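Local coordinates for nisin biosynthesis protein NisC (Lactococcus lactis subsp. lactis, PDB 2G0D) that catalyses the cyclisation step of nisin biosynthesis, closing thioether rings in the dehydrated precursor peptide with the help of a bound zinc ion, at residues G207-G212 and S285-Y290; H219-S224 and F402-K407; K303-L308 and S335-L340; L330-S335 and T393-A398. All coordinates share one frame; numbering follows the deposited sequence.

Interaction 1: residues G207-G212 and S285-Y290; sequences GLAGVG and SLLYLY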
loop_
_atom_site.group_PDB
_atom_site.type_symbol
_atom_site.label_atom_id
_atom_site.label_comp_id
_atom_site.label_asym_id
_atom_site.label_seq_id
_atom_site.Cartn_x
_atom_site.Cartn_y
_atom_site.Cartn_z
ATOM N N GLY A 207 -8.993 -4.871 -1.350
ATOM C CA GLY A 207 -10.209 -4.843 -2.138
ATOM C C GLY A 207 -10.110 -4.025 -3.405
ATOM O O GLY A 207 -9.017 -3.860 -3.978
ATOM N N LEU A 208 -11.268 -3.498 -3.814
ATOM C CA LEU A 208 -11.511 -2.987 -5.167
ATOM C C LEU A 208 -10.790 -1.669 -5.469
ATOM O O LEU A 208 -10.311 -1.451 -6.591
ATOM C CB LEU A 208 -13.036 -2.843 -5.397
ATOM C CG LEU A 208 -13.622 -2.806 -6.819
ATOM C CD1 LEU A 208 -13.549 -4.168 -7.551
ATOM C CD2 LEU A 208 -15.035 -2.268 -6.820
ATOM N N ALA A 209 -10.714 -0.795 -4.474
ATOM C CA ALA A 209 -10.032 0.493 -4.613
ATOM C C ALA A 209 -8.581 0.307 -4.998
ATOM O O ALA A 209 -8.038 1.090 -5.786
ATOM C CB ALA A 209 -10.122 1.289 -3.311
ATOM N N GLY A 210 -7.949 -0.716 -4.417
ATOM C CA GLY A 210 -6.535 -0.994 -4.627
ATOM C C GLY A 210 -6.265 -1.442 -6.045
ATOM O O GLY A 210 -5.281 -1.001 -6.650
ATOM N N VAL A 211 -7.143 -2.296 -6.593
ATOM C CA VAL A 211 -7.064 -2.651 -8.009
ATOM C C VAL A 211 -7.246 -1.426 -8.867
ATOM O O VAL A 211 -6.469 -1.208 -9.770
ATOM C CB VAL A 211 -8.108 -3.716 -8.437
ATOM N N GLY A 212 -8.267 -0.626 -8.569
ATOM C CA GLY A 212 -8.520 0.638 -9.265
ATOM C C GLY A 212 -7.323 1.572 -9.292
ATOM O O GLY A 212 -6.946 2.054 -10.359
ATOM N N SER A 285 -10.154 7.582 -1.091
ATOM C CA SER A 285 -9.916 8.886 -1.743
ATOM C C SER A 285 -8.804 8.810 -2.784
ATOM O O SER A 285 -8.799 9.582 -3.734
ATOM C CB SER A 285 -9.601 9.992 -0.729
ATOM O OG SER A 285 -8.292 9.873 -0.151
ATOM N N LEU A 286 -7.853 7.893 -2.593
ATOM C CA LEU A 286 -6.770 7.675 -3.576
ATOM C C LEU A 286 -7.318 7.167 -4.921
ATOM O O LEU A 286 -6.903 7.619 -5.986
ATOM C CB LEU A 286 -5.690 6.723 -3.007
ATOM C CG LEU A 286 -4.864 7.262 -1.815
ATOM C CD1 LEU A 286 -3.944 6.182 -1.185
ATOM C CD2 LEU A 286 -4.065 8.433 -2.268
ATOM N N LEU A 287 -8.263 6.238 -4.875
ATOM C CA LEU A 287 -8.944 5.794 -6.101
ATOM C C LEU A 287 -9.508 6.983 -6.895
ATOM O O LEU A 287 -9.321 7.061 -8.098
ATOM C CB LEU A 287 -10.079 4.799 -5.776
ATOM C CG LEU A 287 -10.969 4.404 -6.971
ATOM C CD1 LEU A 287 -10.189 3.579 -8.026
ATOM C CD2 LEU A 287 -12.194 3.629 -6.498
ATOM N N TYR A 288 -10.179 7.908 -6.220
ATOM C CA TYR A 288 -10.861 8.985 -6.914
ATOM C C TYR A 288 -9.819 9.982 -7.448
ATOM O O TYR A 288 -9.964 10.550 -8.540
ATOM C CB TYR A 288 -11.852 9.674 -5.973
ATOM C CG TYR A 288 -13.198 8.964 -5.815
ATOM C CD1 TYR A 288 -14.311 9.382 -6.562
ATOM C CD2 TYR A 288 -13.364 7.886 -4.931
ATOM C CE1 TYR A 288 -15.559 8.747 -6.446
ATOM C CE2 TYR A 288 -14.623 7.247 -4.797
ATOM C CZ TYR A 288 -15.714 7.700 -5.557
ATOM O OH TYR A 288 -16.959 7.104 -5.456
ATOM N N LEU A 289 -8.763 10.169 -6.669
ATOM C CA LEU A 289 -7.706 11.082 -7.010
ATOM C C LEU A 289 -7.036 10.558 -8.284
ATOM O O LEU A 289 -6.997 11.254 -9.303
ATOM C CB LEU A 289 -6.699 11.157 -5.835
ATOM C CG LEU A 289 -5.452 11.991 -6.108
ATOM C CD1 LEU A 289 -5.913 13.431 -6.459
ATOM C CD2 LEU A 289 -4.477 11.981 -4.952
ATOM N N TYR A 290 -6.520 9.323 -8.202
ATOM C CA TYR A 290 -5.808 8.689 -9.291
ATOM C C TYR A 290 -6.688 8.454 -10.517
ATOM O O TYR A 290 -6.256 8.706 -11.643
ATOM C CB TYR A 290 -5.167 7.383 -8.828
ATOM C CG TYR A 290 -4.079 7.539 -7.748
ATOM C CD1 TYR A 290 -3.266 8.687 -7.682
ATOM C CD2 TYR A 290 -3.847 6.522 -6.839
ATOM C CE1 TYR A 290 -2.260 8.811 -6.707
ATOM C CE2 TYR A 290 -2.858 6.635 -5.860
ATOM C CZ TYR A 290 -2.069 7.770 -5.805
ATOM O OH TYR A 290 -1.114 7.864 -4.818
#
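No aromatic ring or side-chain amide lies between Leu287 and its two partners, Ala209 and Gly212; the flat groups of these segments work on other sides of their helix. The ring of Tyr290 is stacked with Phe405 and meets Phe402 with the planes at about 40°, while Tyr288 lies against Tyr239 and sends its hydroxyl to Glu240. The side chains that meet between the segments are apolar, an example of how small residues let two helices come close. Ala209 CA and Leu287 CA are 5.6 Å apart. Ala209 CB stands 4.3 Å from Leu287 CB. One turn on, Leu287 CD1 comes to rest on bare backbone, 3.6 Å from Gly212 CA, because glycine puts no side chain in its way. The same methyl is 4.0 Å from Ala209 O, so it rests where the carbonyl of one residue meets the CA of the glycine three residues on. With CG anti to the backbone N (chi1 173°), the leucine is directed at helix 208-221. No hydrogen bond crosses here, and the fit is one of shape alone. The contact joins the start of helix 208-221, with Gly207 as its N-cap, to the middle of helix 281-294 within the alpha toroid. Helix 226-242 closes over Leu287 through Ile235 and Tyr239, and helices 298-314 and 327-341 pack on further sides of segment 285-290.

Interaction 2: residues H219-S224 and F402-K407; sequences HIKGYS and FDDFLK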
loop_
_atom_site.group_PDB
_atom_site.type_symbol
_atom_site.label_atom_id
_atom_site.label_comp_id
_atom_site.label_asym_id
_atom_site.label_seq_id
_atom_site.Cartn_x
_atom_site.Cartn_y
_atom_site.Cartn_z
ATOM N N HIS A 219 -1.986 3.018 -16.263
ATOM C CA HIS A 219 -2.310 3.909 -17.385
ATOM C C HIS A 219 -1.383 5.130 -17.522
ATOM O O HIS A 219 -0.861 5.375 -18.600
ATOM C CB HIS A 219 -3.768 4.368 -17.371
ATOM C CG HIS A 219 -4.104 5.309 -18.492
ATOM N ND1 HIS A 219 -4.408 6.640 -18.286
ATOM C CD2 HIS A 219 -4.151 5.118 -19.833
ATOM C CE1 HIS A 219 -4.656 7.219 -19.450
ATOM N NE2 HIS A 219 -4.505 6.316 -20.403
ATOM N N ILE A 220 -1.167 5.888 -16.441
ATOM C CA ILE A 220 -0.282 7.050 -16.533
ATOM C C ILE A 220 1.164 6.632 -16.815
ATOM O O ILE A 220 1.928 7.400 -17.408
ATOM C CB ILE A 220 -0.360 8.031 -15.296
ATOM C CG1 ILE A 220 0.171 7.388 -14.009
ATOM C CG2 ILE A 220 -1.746 8.663 -15.152
ATOM C CD1 ILE A 220 1.627 7.740 -13.750
ATOM N N LYS A 221 1.534 5.414 -16.416
ATOM C CA LYS A 221 2.879 4.909 -16.694
ATOM C C LYS A 221 3.086 4.488 -18.162
ATOM O O LYS A 221 4.226 4.314 -18.600
ATOM C CB LYS A 221 3.254 3.789 -15.728
ATOM C CG LYS A 221 3.501 4.257 -14.271
ATOM C CD LYS A 221 4.550 5.402 -14.229
ATOM C CE LYS A 221 5.707 5.038 -13.399
ATOM N NZ LYS A 221 6.818 6.016 -13.510
ATOM N N GLY A 222 1.982 4.337 -18.899
ATOM C CA GLY A 222 2.010 3.996 -20.333
ATOM C C GLY A 222 1.456 2.607 -20.623
ATOM O O GLY A 222 1.495 2.142 -21.753
ATOM N N TYR A 223 0.931 1.958 -19.581
ATOM C CA TYR A 223 0.423 0.587 -19.658
ATOM C C TYR A 223 -1.085 0.536 -19.410
ATOM O O TYR A 223 -1.547 0.497 -18.249
ATOM C CB TYR A 223 1.167 -0.311 -18.639
ATOM C CG TYR A 223 2.680 -0.312 -18.793
ATOM C CD1 TYR A 223 3.332 -1.253 -19.618
ATOM C CD2 TYR A 223 3.459 0.631 -18.130
ATOM C CE1 TYR A 223 4.732 -1.240 -19.751
ATOM C CE2 TYR A 223 4.847 0.646 -18.254
ATOM C CZ TYR A 223 5.477 -0.282 -19.057
ATOM O OH TYR A 223 6.853 -0.215 -19.167
ATOM N N SER A 224 -1.845 0.555 -20.503
ATOM C CA SER A 224 -3.291 0.379 -20.464
ATOM C C SER A 224 -3.816 -0.028 -21.805
ATOM O O SER A 224 -3.144 0.155 -22.815
ATOM C CB SER A 224 -3.986 1.666 -20.030
ATOM O OG SER A 224 -3.772 2.701 -20.965
ATOM N N PHE A 402 1.844 7.848 -5.093
ATOM C CA PHE A 402 2.614 7.908 -6.331
ATOM C C PHE A 402 3.024 9.360 -6.621
ATOM O O PHE A 402 2.270 10.114 -7.260
ATOM C CB PHE A 402 1.743 7.355 -7.471
ATOM C CG PHE A 402 1.304 5.909 -7.283
ATOM C CD1 PHE A 402 2.246 4.897 -7.003
ATOM C CD2 PHE A 402 -0.039 5.546 -7.468
ATOM C CE1 PHE A 402 1.858 3.546 -6.852
ATOM C CE2 PHE A 402 -0.453 4.210 -7.318
ATOM C CZ PHE A 402 0.513 3.190 -7.046
ATOM N N ASP A 403 4.219 9.734 -6.129
ATOM C CA ASP A 403 4.781 11.076 -6.255
ATOM C C ASP A 403 5.038 11.439 -7.699
ATOM O O ASP A 403 5.065 12.630 -8.033
ATOM C CB ASP A 403 6.113 11.225 -5.501
ATOM C CG ASP A 403 5.945 11.280 -3.983
ATOM O OD1 ASP A 403 4.788 11.208 -3.464
ATOM O OD2 ASP A 403 7.001 11.361 -3.305
ATOM N N ASP A 404 5.198 10.419 -8.546
ATOM C CA ASP A 404 5.450 10.588 -9.996
ATOM C C ASP A 404 4.204 10.527 -10.873
ATOM O O ASP A 404 4.318 10.508 -12.108
ATOM C CB ASP A 404 6.442 9.521 -10.482
ATOM C CG ASP A 404 5.886 8.088 -10.343
ATOM O OD1 ASP A 404 5.014 7.831 -9.470
ATOM O OD2 ASP A 404 6.343 7.198 -11.094
ATOM N N PHE A 405 3.028 10.524 -10.249
ATOM C CA PHE A 405 1.784 10.315 -10.951
ATOM C C PHE A 405 1.595 11.311 -12.114
ATOM O O PHE A 405 0.930 10.996 -13.102
ATOM C CB PHE A 405 0.569 10.395 -9.989
ATOM C CG PHE A 405 -0.649 9.664 -10.504
ATOM C CD1 PHE A 405 -0.835 8.306 -10.225
ATOM C CD2 PHE A 405 -1.598 10.318 -11.296
ATOM C CE1 PHE A 405 -1.955 7.593 -10.740
ATOM C CE2 PHE A 405 -2.708 9.622 -11.802
ATOM C CZ PHE A 405 -2.870 8.247 -11.533
ATOM N N LEU A 406 2.154 12.510 -11.977
ATOM C CA LEU A 406 1.969 13.553 -12.987
ATOM C C LEU A 406 3.273 13.878 -13.681
ATOM O O LEU A 406 3.385 14.909 -14.325
ATOM C CB LEU A 406 1.329 14.817 -12.387
ATOM C CG LEU A 406 -0.086 14.632 -11.819
ATOM C CD1 LEU A 406 -0.441 15.770 -10.817
ATOM C CD2 LEU A 406 -1.134 14.508 -12.938
ATOM N N LYS A 407 4.264 12.999 -13.534
ATOM C CA LYS A 407 5.535 13.173 -14.243
ATOM C C LYS A 407 5.490 12.532 -15.622
ATOM O O LYS A 407 6.377 12.762 -16.454
ATOM C CB LYS A 407 6.700 12.602 -13.430
ATOM C CG LYS A 407 6.942 13.293 -12.087
ATOM C CD LYS A 407 7.026 14.791 -12.222
ATOM C CE LYS A 407 7.180 15.423 -10.853
ATOM N NZ LYS A 407 7.373 16.878 -10.974
HETATM O O HOH W 1 5.449 8.949 -13.946
#
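Ile220 and Phe405 make the apolar half of this contact, and Lys221 and Asp404, their neighbours in sequence, the charged half. In the apolar half the isoleucine lies over one face of the ring: CG1 of Ile220 stands 3.9 Å from the centroid of the Phe405 ring and only 10° off its normal, a CH-pi contact over the centre. The other branch leans toward the far rim, with Ile220 CG2 3.6 Å from Phe405 CE2. CD1 of Ile220 turns to the backbone instead and sits 3.4 Å from Phe405 O. This spread of branches follows from a chi1 of 67°, which sets CG1 between the backbone N and the carbonyl carbon. Each segment holds a recognised backbone motif: helix 208-221 ends in a Schellman motif at Gly222, whose phi is positive, and Phe402 to Phe405 form a type I beta turn near the C-terminus. The charged half is a salt bridge in which Lys221 NZ lies 2.7 Å from Asp404 OD2, meeting that oxygen nearly end-on along its C-O bond. The lysine chain bends at chi2 and chi3 to get there. Tyr217 OH, one turn earlier on the same helix, is hydrogen-bonded to OD2 as well. A water adds a second route between the pair, 3.3 Å from Lys221 NZ and 2.7 Å from Asp404 O.

Interaction 3: residues K303-L308 and S335-L340; sequences KAEKIL and SLFKRL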
loop_
_atom_site.group_PDB
_atom_site.type_symbol
_atom_site.label_atom_id
_atom_site.label_comp_id
_atom_site.label_asym_id
_atom_site.label_seq_id
_atom_site.Cartn_x
_atom_site.Cartn_y
_atom_site.Cartn_z
ATOM N N LYS A 303 -13.963 15.337 -5.858
ATOM C CA LYS A 303 -14.575 14.441 -4.867
ATOM C C LYS A 303 -13.503 13.835 -3.975
ATOM O O LYS A 303 -13.681 13.781 -2.760
ATOM C CB LYS A 303 -15.354 13.309 -5.513
ATOM C CG LYS A 303 -16.221 12.571 -4.494
ATOM C CD LYS A 303 -17.355 11.797 -5.134
ATOM C CE LYS A 303 -18.142 11.059 -4.068
ATOM N NZ LYS A 303 -19.441 10.581 -4.540
ATOM N N ALA A 304 -12.389 13.398 -4.575
ATOM C CA ALA A 304 -11.287 12.827 -3.789
ATOM C C ALA A 304 -10.961 13.722 -2.587
ATOM O O ALA A 304 -10.820 13.239 -1.478
ATOM C CB ALA A 304 -10.040 12.591 -4.662
ATOM N N GLU A 305 -10.869 15.032 -2.812
ATOM C CA GLU A 305 -10.523 15.951 -1.735
ATOM C C GLU A 305 -11.588 16.024 -0.662
ATOM O O GLU A 305 -11.280 16.083 0.527
ATOM C CB GLU A 305 -10.300 17.346 -2.285
ATOM C CG GLU A 305 -9.036 17.469 -3.039
ATOM C CD GLU A 305 -8.583 18.900 -3.082
ATOM O OE1 GLU A 305 -8.041 19.389 -2.049
ATOM O OE2 GLU A 305 -8.793 19.520 -4.141
ATOM N N LYS A 306 -12.841 16.038 -1.098
ATOM C CA LYS A 306 -13.977 16.114 -0.188
ATOM C C LYS A 306 -14.014 14.861 0.692
ATOM O O LYS A 306 -14.210 14.967 1.894
ATOM C CB LYS A 306 -15.297 16.294 -0.971
ATOM C CG LYS A 306 -15.452 17.663 -1.656
ATOM C CD LYS A 306 -16.891 17.862 -2.134
ATOM C CE LYS A 306 -17.079 19.059 -3.052
ATOM N NZ LYS A 306 -16.206 20.235 -2.757
ATOM N N ILE A 307 -13.803 13.694 0.081
ATOM C CA ILE A 307 -13.756 12.410 0.788
ATOM C C ILE A 307 -12.655 12.401 1.864
ATOM O O ILE A 307 -12.886 11.966 2.988
ATOM C CB ILE A 307 -13.476 11.222 -0.169
ATOM C CG1 ILE A 307 -14.624 11.022 -1.172
ATOM C CG2 ILE A 307 -13.272 9.901 0.630
ATOM C CD1 ILE A 307 -14.255 9.993 -2.282
ATOM N N LEU A 308 -11.457 12.872 1.514
ATOM C CA LEU A 308 -10.350 12.812 2.457
ATOM C C LEU A 308 -10.600 13.827 3.573
ATOM O O LEU A 308 -10.323 13.567 4.740
ATOM C CB LEU A 308 -9.004 13.094 1.766
ATOM C CG LEU A 308 -7.763 13.091 2.692
ATOM C CD1 LEU A 308 -7.656 11.772 3.481
ATOM C CD2 LEU A 308 -6.482 13.382 1.911
ATOM N N SER A 335 -0.475 14.432 2.644
ATOM C CA SER A 335 0.754 15.005 2.158
ATOM C C SER A 335 0.902 14.697 0.646
ATOM O O SER A 335 1.406 15.529 -0.135
ATOM C CB SER A 335 1.919 14.454 2.971
ATOM O OG SER A 335 3.124 15.030 2.546
ATOM N N LEU A 336 0.453 13.509 0.253
ATOM C CA LEU A 336 0.413 13.158 -1.159
ATOM C C LEU A 336 -0.576 14.013 -1.965
ATOM O O LEU A 336 -0.207 14.529 -3.021
ATOM C CB LEU A 336 0.180 11.652 -1.402
ATOM C CG LEU A 336 0.035 11.533 -2.917
ATOM C CD1 LEU A 336 1.355 11.220 -3.635
ATOM C CD2 LEU A 336 -1.076 10.613 -3.327
ATOM N N PHE A 337 -1.809 14.172 -1.479
ATOM C CA PHE A 337 -2.746 15.151 -2.073
ATOM C C PHE A 337 -2.139 16.540 -2.294
ATOM O O PHE A 337 -2.276 17.122 -3.375
ATOM C CB PHE A 337 -3.992 15.302 -1.220
ATOM C CG PHE A 337 -5.071 14.332 -1.541
ATOM C CD1 PHE A 337 -4.940 12.973 -1.224
ATOM C CD2 PHE A 337 -6.253 14.777 -2.153
ATOM C CE1 PHE A 337 -5.967 12.075 -1.526
ATOM C CE2 PHE A 337 -7.276 13.895 -2.448
ATOM C CZ PHE A 337 -7.146 12.545 -2.128
ATOM N N LYS A 338 -1.472 17.073 -1.265
ATOM C CA LYS A 338 -0.871 18.408 -1.335
ATOM C C LYS A 338 0.228 18.475 -2.404
ATOM O O LYS A 338 0.276 19.409 -3.187
ATOM C CB LYS A 338 -0.307 18.804 0.032
ATOM C CG LYS A 338 0.207 20.227 0.086
ATOM C CD LYS A 338 0.895 20.536 1.393
ATOM C CE LYS A 338 1.408 21.969 1.390
ATOM N NZ LYS A 338 0.284 22.949 1.471
ATOM N N ARG A 339 1.103 17.466 -2.412
ATOM C CA ARG A 339 2.146 17.300 -3.417
ATOM C C ARG A 339 1.592 17.284 -4.860
ATOM O O ARG A 339 2.183 17.896 -5.740
ATOM C CB ARG A 339 2.918 15.992 -3.152
ATOM C CG ARG A 339 4.237 15.844 -3.942
ATOM C CD ARG A 339 5.318 15.108 -3.104
ATOM N NE ARG A 339 4.693 13.930 -2.600
ATOM C CZ ARG A 339 4.317 13.720 -1.343
ATOM N NH1 ARG A 339 4.578 14.576 -0.359
ATOM N NH2 ARG A 339 3.673 12.611 -1.093
ATOM N N LEU A 340 0.490 16.567 -5.112
ATOM C CA LEU A 340 -0.007 16.446 -6.499
ATOM C C LEU A 340 -0.907 17.623 -6.936
ATOM O O LEU A 340 -0.863 18.040 -8.089
ATOM C CB LEU A 340 -0.711 15.106 -6.740
ATOM C CG LEU A 340 0.117 13.809 -6.578
ATOM C CD1 LEU A 340 -0.725 12.581 -6.869
ATOM C CD2 LEU A 340 1.388 13.812 -7.427
#
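The ring of Phe337 is inserted against one side of helix 303-308, where Ala304, Glu305 and Leu308 receive it. The principal interaction is a CH-pi contact: Leu308 CD2 lies over one face of the Phe337 ring, 3.8 Å from its centroid and displaced toward the rim on the CD1 side. That methyl comes within 3.5 Å of Phe337 CD1 because a chi1 of 179° swings the leucine CG away from its own amide nitrogen. Edge contacts form a second group. Here the ring margin abuts the peptide between Ala304 and Glu305, and Phe337 CE2 is 3.7 Å from Ala304 C; Ala304 CB adds a methyl 3.8 Å from the same CE2. Alongside, Glu305 offers its aliphatic part, with CG 4.0 Å from Phe337 CD2, while its carboxylate runs on past the ring to a hydrogen bond with Thr343. The two helices are close to antiparallel, at 152°, and their axes stay 11.7 Å apart, a wide spacing that the phenyl group bridges. With no hydrogen bond between the segments, cohesion here depends on buried carbon surface, to which the glutamate contributes methylene while its charged end is engaged elsewhere.

Interaction 4: residues L330-S335 and T393-A398; sequences LIEICS and TYWRQA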
loop_
_atom_site.group_PDB
_atom_site.type_symbol
_atom_site.label_atom_id
_atom_site.label_comp_id
_atom_site.label_asym_id
_atom_site.label_seq_id
_atom_site.Cartn_x
_atom_site.Cartn_y
_atom_site.Cartn_z
ATOM N N LEU A 330 -3.170 8.413 7.424
ATOM C CA LEU A 330 -4.058 9.530 6.993
ATOM C C LEU A 330 -3.238 10.764 6.639
ATOM O O LEU A 330 -3.402 11.380 5.590
ATOM C CB LEU A 330 -5.036 9.849 8.142
ATOM C CG LEU A 330 -6.413 9.150 8.075
ATOM C CD1 LEU A 330 -6.268 7.637 8.097
ATOM C CD2 LEU A 330 -7.399 9.628 9.164
ATOM N N ILE A 331 -2.327 11.124 7.535
ATOM C CA ILE A 331 -1.439 12.246 7.321
ATOM C C ILE A 331 -0.611 12.110 6.024
ATOM O O ILE A 331 -0.502 13.053 5.238
ATOM C CB ILE A 331 -0.567 12.493 8.610
ATOM C CG1 ILE A 331 -1.451 13.047 9.740
ATOM C CG2 ILE A 331 0.602 13.452 8.361
ATOM C CD1 ILE A 331 -2.062 14.477 9.499
ATOM N N GLU A 332 -0.046 10.939 5.788
ATOM C CA GLU A 332 0.766 10.739 4.607
ATOM C C GLU A 332 -0.016 10.817 3.294
ATOM O O GLU A 332 0.531 11.228 2.244
ATOM C CB GLU A 332 1.551 9.420 4.681
ATOM C CG GLU A 332 2.649 9.383 3.610
ATOM C CD GLU A 332 3.818 10.327 3.908
ATOM O OE1 GLU A 332 3.962 10.722 5.086
ATOM O OE2 GLU A 332 4.615 10.657 2.982
ATOM N N ILE A 333 -1.266 10.356 3.350
ATOM C CA ILE A 333 -2.190 10.548 2.241
ATOM C C ILE A 333 -2.470 12.039 1.970
ATOM O O ILE A 333 -2.450 12.460 0.807
ATOM C CB ILE A 333 -3.503 9.785 2.477
ATOM C CG1 ILE A 333 -3.235 8.277 2.519
ATOM C CG2 ILE A 333 -4.498 10.111 1.361
ATOM C CD1 ILE A 333 -4.301 7.475 3.283
ATOM N N CYS A 334 -2.722 12.831 3.026
ATOM C CA CYS A 334 -2.882 14.283 2.869
ATOM C C CYS A 334 -1.641 14.913 2.247
ATOM O O CYS A 334 -1.735 15.839 1.446
ATOM C CB CYS A 334 -3.126 14.966 4.213
ATOM S SG CYS A 334 -4.653 14.485 5.043
ATOM N N SER A 335 -0.475 14.432 2.644
ATOM C CA SER A 335 0.754 15.005 2.158
ATOM C C SER A 335 0.902 14.697 0.646
ATOM O O SER A 335 1.406 15.529 -0.135
ATOM C CB SER A 335 1.919 14.454 2.971
ATOM O OG SER A 335 3.124 15.030 2.546
ATOM N N THR A 393 14.266 7.166 -0.987
ATOM C CA THR A 393 13.824 5.799 -1.269
ATOM C C THR A 393 12.483 5.816 -1.966
ATOM O O THR A 393 11.854 6.869 -2.069
ATOM C CB THR A 393 13.623 4.969 0.042
ATOM O OG1 THR A 393 12.485 5.464 0.763
ATOM C CG2 THR A 393 14.862 5.029 0.958
ATOM N N TYR A 394 12.011 4.631 -2.375
ATOM C CA TYR A 394 10.664 4.502 -2.934
ATOM C C TYR A 394 9.646 3.969 -1.936
ATOM O O TYR A 394 8.672 3.318 -2.333
ATOM C CB TYR A 394 10.674 3.649 -4.231
ATOM C CG TYR A 394 11.527 4.238 -5.341
ATOM C CD1 TYR A 394 10.976 5.087 -6.294
ATOM C CD2 TYR A 394 12.890 3.969 -5.404
ATOM C CE1 TYR A 394 11.773 5.655 -7.320
ATOM C CE2 TYR A 394 13.706 4.530 -6.394
ATOM C CZ TYR A 394 13.141 5.365 -7.350
ATOM O OH TYR A 394 13.962 5.877 -8.342
ATOM N N TRP A 395 9.846 4.230 -0.650
ATOM C CA TRP A 395 8.959 3.662 0.390
ATOM C C TRP A 395 7.476 3.918 0.157
ATOM O O TRP A 395 6.640 3.055 0.454
ATOM C CB TRP A 395 9.328 4.143 1.806
ATOM C CG TRP A 395 9.025 5.603 2.123
ATOM C CD1 TRP A 395 9.770 6.703 1.745
ATOM C CD2 TRP A 395 7.948 6.110 2.935
ATOM N NE1 TRP A 395 9.212 7.843 2.263
ATOM C CE2 TRP A 395 8.099 7.517 2.992
ATOM C CE3 TRP A 395 6.868 5.512 3.624
ATOM C CZ2 TRP A 395 7.211 8.346 3.705
ATOM C CZ3 TRP A 395 5.990 6.336 4.335
ATOM C CH2 TRP A 395 6.162 7.741 4.359
ATOM N N ARG A 396 7.151 5.104 -0.356
ATOM C CA ARG A 396 5.748 5.513 -0.613
ATOM C C ARG A 396 4.976 4.634 -1.585
ATOM O O ARG A 396 3.738 4.558 -1.514
ATOM C CB ARG A 396 5.695 6.979 -1.100
ATOM C CG ARG A 396 5.767 7.984 0.033
ATOM C CD ARG A 396 5.998 9.447 -0.474
ATOM N NE ARG A 396 6.069 10.375 0.672
ATOM C CZ ARG A 396 6.555 11.618 0.654
ATOM N NH1 ARG A 396 6.552 12.308 1.798
ATOM N NH2 ARG A 396 7.050 12.178 -0.471
ATOM N N GLN A 397 5.723 3.977 -2.490
ATOM C CA GLN A 397 5.172 3.026 -3.450
ATOM C C GLN A 397 4.383 1.938 -2.753
ATOM O O GLN A 397 3.379 1.463 -3.282
ATOM C CB GLN A 397 6.296 2.378 -4.274
ATOM C CG GLN A 397 5.871 1.860 -5.660
ATOM C CD GLN A 397 5.585 3.005 -6.676
ATOM O OE1 GLN A 397 5.128 2.768 -7.821
ATOM N NE2 GLN A 397 5.849 4.220 -6.263
ATOM N N ALA A 398 4.849 1.524 -1.582
ATOM C CA ALA A 398 4.224 0.437 -0.831
ATOM C C ALA A 398 2.818 0.807 -0.327
ATOM O O ALA A 398 2.023 -0.071 0.015
ATOM C CB ALA A 398 5.109 0.051 0.341
#
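Glu332 OE2 is gripped by two nitrogens of one arginine: Arg396 NE at 2.7 Å from that oxygen and Arg396 NH1 at 2.8 Å. The approach is side-on, and because both donors converge on a single atom the bonds are bent, with N-H...O angles of 138° and 132°. The oxygen sits at the guanidinium edge, tilted 19° out of its plane. Arg396 runs extended from CG to NE and crosses the glutamate at about a right angle, whereas Glu332 bends at chi2 to present its carboxylate. A second partner, Trp395, points back at the glutamate, the two side chains approaching from opposite directions. Its benzo end meets the same group, Trp395 CH2 lying 3.5 Å from Glu332 CD, with the indole plane inclined to the carboxylate. Trp395 in turn carries Arg396 CG over its centre, 3.8 Å above the ring, so the indole packs against both members of the ion pair. Just upstream, Thr393 OG1 accepts from Trp395 N at 3.2 Å, an ST turn leading into the 3-10 segment. The salt bridge thereby ties helix 327-341 to the loop after helix 376-387. Arg396 also bonds through NH2 to Asp403, so its positive charge is shared between two acids. In so buried a setting this arrangement would probably keep Glu332 ionised, the arginine paying much of the cost of taking a carboxylate inside the protein.

Interactions 3 and 4 share Ser335 and use successive parts of helix 327-341, their centres about 12 Å apart. Asp403, in the turn of interaction 2, joins both: besides its bond to the arginine of interaction 4, its OD1 is 2.9 Å from Arg339 NE of interaction 3. Interactions 1 and 2 both draw on helix 208-221, and Tyr290 OH of the former lies 3.0 Å from Phe402 N of the latter, probably a hydrogen bond. Interactions 1, 3 and 4 thus all touch the C-terminal turn of interaction 2. The zinc ion, held by Cys278, Cys324 and His325, lies about 13 Å from the side chains of Ala209 and Glu332, so neither interaction 1 nor interaction 4 supplies a zinc ligand.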